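Local coordinates for STM4351 (Salmonella enterica, PDB 2Y7I), which binds arginine with high specificity as a periplasmic solute-binding protein, probably delivering it to a membrane transporter, at residues 69-75 / 189-194; 10-14 / 50-54. One frame throughout, in Å; residues are numbered along the deposited sequence.

Contact 1 (69-75 / 189-194); sequences VIAGMDM and KGLGIA. With ARG (arginine), chain C.
Val-69 pairs with Ala-194 and Asp-74 with Leu-191, yet the register shifts by two residues from one pair to the next, so 69-75 and 189-194 are joined by two single bridges with a loop between them. Val-69 and Ala-194 make the first, an antiparallel hydrogen-bonded pair closed by Val-69 N to Ala-194 O at 2.8 Å and by the return bond from Ala-194 N to Val-69 O. The second brackets Asp-74 and Leu-191: Gly-192 N donates to Met-73 O, and Met-75 N meets Gly-190 O almost head-on, with a C=O...N angle of 172°. Where the backbones part, a water takes the N-H groups of Ala-71 and Met-73 and donates to Gly-192 O at 2.7 Å, bridging the gap. The loop that results is one wall of the arginine pocket in this family 3 solute-binding fold. Its carbonyls turn to the ligand: Ala-71 O accepts from arginine NE at 2.9 Å and more weakly from NH2, while Gly-72 O takes the ligand's alpha-amino N. Asp-74 works from both ends, its backbone N reaching the ligand carboxylate at OXT and its OD1 accepting from the amino N at 3.2 Å. With CG beside its own backbone N (chi1 -70°), the carboxylate lies across Leu-191, whose CD2 packs 3.3 Å from OD1; a second water joins OD2 to Lys-189 N. Arg-79, bonded to Asp-74 O, also reaches the ligand. Met-75 runs alongside the glycines, CG 3.7 Å from Gly-192 N, and the bend at chi3 (-62°) folds CE back beside Gly-190, a fit permitted by the bare alpha carbons. At the other end, Ile-70 CD1 crosses Ile-193 CG1 at 3.8 Å, both side chains also touching Phe-10 of strand 7-12.

Contact 2 (10-14 / 50-54); sequences FGTSA and TNQSF. With ARG (arginine), chain C.
Thr-12 is gripped at both its N-H and its carbonyl: its N donates to Thr-50 O at 2.8 Å, and its O accepts from Gln-52 N at 2.9 Å. Thr-50 N adds a third bond, to Phe-10 O, which also receives a water that is hydrogen-bonded to Thr-50 OG1. All three are fairly straight, as expected between the parallel strands 7-12 and 46-51, the central and one outer strand of a three-stranded sheet in this solute-binding protein. Beyond the strand ends both segments turn into the arginine pocket. Ser-13 O accepts from the ligand's NH2 at 2.9 Å, and Ser-13 OG shares a water with Phe-54 N. Gln-52 points away, tied to Ser-56, Ser-60 and Lys-65. Ser-13 CB lies only 3.1 Å from Gln-52 O, a tight approach. The Phe-54 ring, swung out with CG opposite its backbone N (chi1 180°), lies under the ligand's aliphatic arm: arginine CD sits 3.6 Å above the ring plane, offset toward the rim, and Phe-54 CD1 comes within 3.4 Å of arginine NE. Asn-51 packs against Ala-14 CB, with Ile-28 touching both side chains.

Contact 2 closes before contact 1 opens along the chain, and their centres lie 13 Å apart. They meet through strand 7-12, which lies between strands 46-51 and 68-69 in the parallel sheet: contact 2 joins it to the first, while contact 1 begins at the end of the second. Thr-12 OG1 sits 2.6 Å from Ile-70 O and Gly-11 O 3.2 Å from Ile-70 N, both probable hydrogen bonds. Loops leaving these strands thus share one arginine, contact 2 at its side chain and residues 71-74 of contact 1 reaching from guanidinium to alpha-amino and carboxylate groups. Glu-118 and Asp-160, ending strands 114-118 and 156-160 of the separate mixed sheet, also bond it, placing it between the sheets, consistent with the two-lobed binding-protein fold.

Contact 1 (69-75 / 189-194)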
loop_
_atom_site.group_PDB
_atom_site.type_symbol
_atom_site.label_atom_id
_atom_site.label_comp_id
_atom_site.label_asym_id
_atom_site.label_seq_id
_atom_site.Cartn_x
_atom_site.Cartn_y
_atom_site.Cartn_z
ATOM N N VAL A 69 -14.387 3.587 -13.029
ATOM C CA VAL A 69 -14.920 4.542 -12.068
ATOM C C VAL A 69 -14.046 4.481 -10.831
ATOM O O VAL A 69 -13.736 3.388 -10.329
ATOM C CB VAL A 69 -16.404 4.223 -11.710
ATOM C CG1 VAL A 69 -16.831 4.891 -10.414
ATOM C CG2 VAL A 69 -17.328 4.656 -12.844
ATOM N N ILE A 70 -13.627 5.653 -10.360
ATOM C CA ILE A 70 -13.005 5.776 -9.047
ATOM C C ILE A 70 -13.665 6.962 -8.336
ATOM O O ILE A 70 -13.714 8.077 -8.884
ATOM C CB ILE A 70 -11.448 5.871 -9.143
ATOM C CG1 ILE A 70 -10.793 5.609 -7.778
ATOM C CG2 ILE A 70 -10.981 7.213 -9.773
ATOM C CD1 ILE A 70 -9.240 5.572 -7.815
ATOM N N ALA A 71 -14.227 6.719 -7.151
ATOM C CA ALA A 71 -15.030 7.756 -6.478
ATOM C C ALA A 71 -15.308 7.493 -5.002
ATOM O O ALA A 71 -16.444 7.641 -4.542
ATOM C CB ALA A 71 -16.360 7.974 -7.235
ATOM N N GLY A 72 -14.275 7.100 -4.256
ATOM C CA GLY A 72 -14.445 6.732 -2.857
ATOM C C GLY A 72 -15.531 5.681 -2.701
ATOM O O GLY A 72 -16.274 5.698 -1.730
ATOM N N MET A 73 -15.588 4.744 -3.648
ATOM C CA MET A 73 -16.729 3.835 -3.784
ATOM C C MET A 73 -16.499 2.483 -3.102
ATOM O O MET A 73 -15.656 1.695 -3.547
ATOM C CB MET A 73 -17.049 3.625 -5.277
ATOM C CG MET A 73 -18.211 2.650 -5.559
ATOM S SD MET A 73 -18.596 2.429 -7.318
ATOM C CE MET A 73 -19.433 4.005 -7.658
ATOM N N ASP A 74 -17.248 2.236 -2.026
ATOM C CA ASP A 74 -17.217 0.962 -1.302
ATOM C C ASP A 74 -17.655 -0.161 -2.229
ATOM O O ASP A 74 -18.630 -0.016 -2.972
ATOM C CB ASP A 74 -18.183 0.984 -0.105
ATOM C CG ASP A 74 -17.721 1.896 1.034
ATOM O OD1 ASP A 74 -16.927 2.830 0.810
ATOM O OD2 ASP A 74 -18.169 1.656 2.186
ATOM N N MET A 75 -16.952 -1.286 -2.154
ATOM C CA MET A 75 -17.275 -2.467 -2.963
ATOM C C MET A 75 -18.397 -3.272 -2.326
ATOM O O MET A 75 -18.169 -4.345 -1.767
ATOM C CB MET A 75 -16.037 -3.348 -3.137
ATOM C CG MET A 75 -14.850 -2.615 -3.771
ATOM S SD MET A 75 -13.342 -3.619 -3.853
ATOM C CE MET A 75 -13.009 -3.935 -2.133
ATOM N N LYS A 189 -16.511 -2.510 3.611
ATOM C CA LYS A 189 -16.042 -3.009 2.321
ATOM C C LYS A 189 -15.038 -1.992 1.797
ATOM O O LYS A 189 -15.256 -0.779 1.905
ATOM C CB LYS A 189 -17.204 -3.207 1.332
ATOM C CG LYS A 189 -18.168 -4.363 1.684
ATOM C CD LYS A 189 -17.484 -5.726 1.551
ATOM C CE LYS A 189 -18.415 -6.873 1.925
ATOM N NZ LYS A 189 -17.800 -8.186 1.587
ATOM N N GLY A 190 -13.928 -2.471 1.254
ATOM C CA GLY A 190 -12.851 -1.564 0.827
ATOM C C GLY A 190 -13.266 -0.699 -0.343
ATOM O O GLY A 190 -14.299 -0.947 -0.962
ATOM N N LEU A 191 -12.468 0.323 -0.641
ATOM C CA LEU A 191 -12.702 1.134 -1.828
ATOM C C LEU A 191 -12.132 0.406 -3.028
ATOM O O LEU A 191 -11.056 -0.192 -2.942
ATOM C CB LEU A 191 -12.054 2.507 -1.698
ATOM C CG LEU A 191 -12.437 3.361 -0.489
ATOM C CD1 LEU A 191 -11.775 4.719 -0.616
ATOM C CD2 LEU A 191 -13.967 3.488 -0.365
ATOM N N GLY A 192 -12.853 0.457 -4.147
ATOM C CA GLY A 192 -12.435 -0.262 -5.352
ATOM C C GLY A 192 -12.531 0.615 -6.580
ATOM O O GLY A 192 -13.249 1.627 -6.583
ATOM N N ILE A 193 -11.786 0.241 -7.609
ATOM C CA ILE A 193 -11.948 0.827 -8.934
ATOM C C ILE A 193 -12.899 -0.082 -9.704
ATOM O O ILE A 193 -12.675 -1.283 -9.768
ATOM C CB ILE A 193 -10.593 0.952 -9.673
ATOM C CG1 ILE A 193 -9.714 2.004 -8.980
ATOM C CG2 ILE A 193 -10.823 1.336 -11.141
ATOM C CD1 ILE A 193 -8.294 2.126 -9.548
ATOM N N ALA A 194 -13.958 0.492 -10.277
ATOM C CA ALA A 194 -14.978 -0.297 -10.974
ATOM C C ALA A 194 -14.785 -0.275 -12.483
ATOM O O ALA A 194 -14.436 0.751 -13.066
ATOM C CB ALA A 194 -16.377 0.183 -10.605
HETATM N N ARG C . -18.207 5.750 0.409
HETATM C CA ARG C . -19.650 6.043 0.146
HETATM C C ARG C . -20.219 5.008 -0.817
HETATM O O ARG C . -21.387 5.087 -1.189
HETATM C CB ARG C . -19.835 7.463 -0.429
HETATM C CG ARG C . -18.992 7.747 -1.686
HETATM C CD ARG C . -19.309 9.104 -2.311
HETATM N NE ARG C . -18.270 9.465 -3.279
HETATM C CZ ARG C . -18.263 10.572 -4.019
HETATM N NH1 ARG C . -19.248 11.468 -3.933
HETATM N NH2 ARG C . -17.264 10.782 -4.851
HETATM O OXT ARG C . -19.509 4.085 -1.260
HETATM O O HOH W 1 -13.556 4.147 -5.738
HETATM O O HOH W 2 -19.094 -0.867 2.708
#

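Contact 2 (10-14 / 50-54)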
loop_
_atom_site.group_PDB
_atom_site.type_symbol
_atom_site.label_atom_id
_atom_site.label_comp_id
_atom_site.label_asym_id
_atom_site.label_seq_id
_atom_site.Cartn_x
_atom_site.Cartn_y
_atom_site.Cartn_z
ATOM N N PHE A 10 -11.786 7.795 -16.816
ATOM C CA PHE A 10 -12.384 7.556 -15.507
ATOM C C PHE A 10 -13.579 8.462 -15.307
ATOM O O PHE A 10 -13.545 9.631 -15.686
ATOM C CB PHE A 10 -11.397 7.876 -14.389
ATOM C CG PHE A 10 -10.385 6.802 -14.131
ATOM C CD1 PHE A 10 -9.199 6.761 -14.861
ATOM C CD2 PHE A 10 -10.597 5.852 -13.129
ATOM C CE1 PHE A 10 -8.234 5.765 -14.601
ATOM C CE2 PHE A 10 -9.639 4.848 -12.867
ATOM C CZ PHE A 10 -8.463 4.809 -13.607
ATOM N N GLY A 11 -14.629 7.915 -14.706
ATOM C CA GLY A 11 -15.751 8.710 -14.227
ATOM C C GLY A 11 -15.601 8.849 -12.727
ATOM O O GLY A 11 -15.178 7.903 -12.051
ATOM N N THR A 12 -15.934 10.030 -12.213
ATOM C CA THR A 12 -15.918 10.304 -10.780
ATOM C C THR A 12 -16.959 11.379 -10.429
ATOM O O THR A 12 -17.575 11.989 -11.316
ATOM C CB THR A 12 -14.507 10.739 -10.273
ATOM O OG1 THR A 12 -14.452 10.603 -8.848
ATOM C CG2 THR A 12 -14.196 12.181 -10.651
ATOM N N SER A 13 -17.149 11.595 -9.133
ATOM C CA SER A 13 -17.996 12.666 -8.629
ATOM C C SER A 13 -17.176 13.505 -7.669
ATOM O O SER A 13 -16.978 13.121 -6.509
ATOM C CB SER A 13 -19.214 12.107 -7.899
ATOM O OG SER A 13 -20.078 13.169 -7.538
ATOM N N ALA A 14 -16.698 14.641 -8.171
ATOM C CA ALA A 14 -15.741 15.490 -7.461
ATOM C C ALA A 14 -16.405 16.433 -6.451
ATOM O O ALA A 14 -16.182 17.642 -6.476
ATOM C CB ALA A 14 -14.906 16.274 -8.470
ATOM N N THR A 50 -14.074 12.363 -15.987
ATOM C CA THR A 50 -15.379 12.981 -16.212
ATOM C C THR A 50 -16.061 13.088 -14.852
ATOM O O THR A 50 -16.147 12.095 -14.121
ATOM C CB THR A 50 -16.228 12.155 -17.197
ATOM O OG1 THR A 50 -15.513 12.023 -18.426
ATOM C CG2 THR A 50 -17.588 12.825 -17.478
ATOM N N ASN A 51 -16.510 14.296 -14.518
ATOM C CA ASN A 51 -17.133 14.606 -13.241
ATOM C C ASN A 51 -18.657 14.707 -13.399
ATOM O O ASN A 51 -19.157 15.544 -14.149
ATOM C CB ASN A 51 -16.529 15.917 -12.703
ATOM C CG ASN A 51 -17.231 16.450 -11.463
ATOM O OD1 ASN A 51 -17.272 17.662 -11.251
ATOM N ND2 ASN A 51 -17.770 15.569 -10.640
ATOM N N GLN A 52 -19.383 13.822 -12.720
ATOM C CA GLN A 52 -20.857 13.781 -12.801
ATOM C C GLN A 52 -21.395 13.227 -11.476
ATOM O O GLN A 52 -20.608 12.802 -10.625
ATOM C CB GLN A 52 -21.328 12.957 -14.006
ATOM C CG GLN A 52 -20.932 11.478 -13.978
ATOM C CD GLN A 52 -21.310 10.737 -15.261
ATOM O OE1 GLN A 52 -20.811 11.045 -16.346
ATOM N NE2 GLN A 52 -22.191 9.745 -15.136
ATOM N N SER A 53 -22.711 13.238 -11.288
ATOM C CA SER A 53 -23.292 12.838 -9.997
ATOM C C SER A 53 -22.906 11.403 -9.619
ATOM O O SER A 53 -22.807 10.528 -10.489
ATOM C CB SER A 53 -24.819 13.030 -9.995
ATOM O OG SER A 53 -25.460 12.241 -10.993
ATOM N N PHE A 54 -22.686 11.164 -8.330
ATOM C CA PHE A 54 -22.222 9.848 -7.854
ATOM C C PHE A 54 -23.158 8.718 -8.271
ATOM O O PHE A 54 -22.699 7.644 -8.687
ATOM C CB PHE A 54 -22.069 9.834 -6.324
ATOM C CG PHE A 54 -21.594 8.498 -5.774
ATOM C CD1 PHE A 54 -20.238 8.180 -5.765
ATOM C CD2 PHE A 54 -22.509 7.560 -5.275
ATOM C CE1 PHE A 54 -19.793 6.951 -5.256
ATOM C CE2 PHE A 54 -22.073 6.330 -4.762
ATOM C CZ PHE A 54 -20.718 6.024 -4.769
HETATM N N ARG C . -18.207 5.750 0.409
HETATM C CA ARG C . -19.650 6.043 0.146
HETATM C C ARG C . -20.219 5.008 -0.817
HETATM O O ARG C . -21.387 5.087 -1.189
HETATM C CB ARG C . -19.835 7.463 -0.429
HETATM C CG ARG C . -18.992 7.747 -1.686
HETATM C CD ARG C . -19.309 9.104 -2.311
HETATM N NE ARG C . -18.270 9.465 -3.279
HETATM C CZ ARG C . -18.263 10.572 -4.019
HETATM N NH1 ARG C . -19.248 11.468 -3.933
HETATM N NH2 ARG C . -17.264 10.782 -4.851
HETATM O OXT ARG C . -19.509 4.085 -1.260
HETATM O O HOH W 3 -13.281 10.430 -18.546
HETATM O O HOH W 4 -22.650 13.140 -6.551
#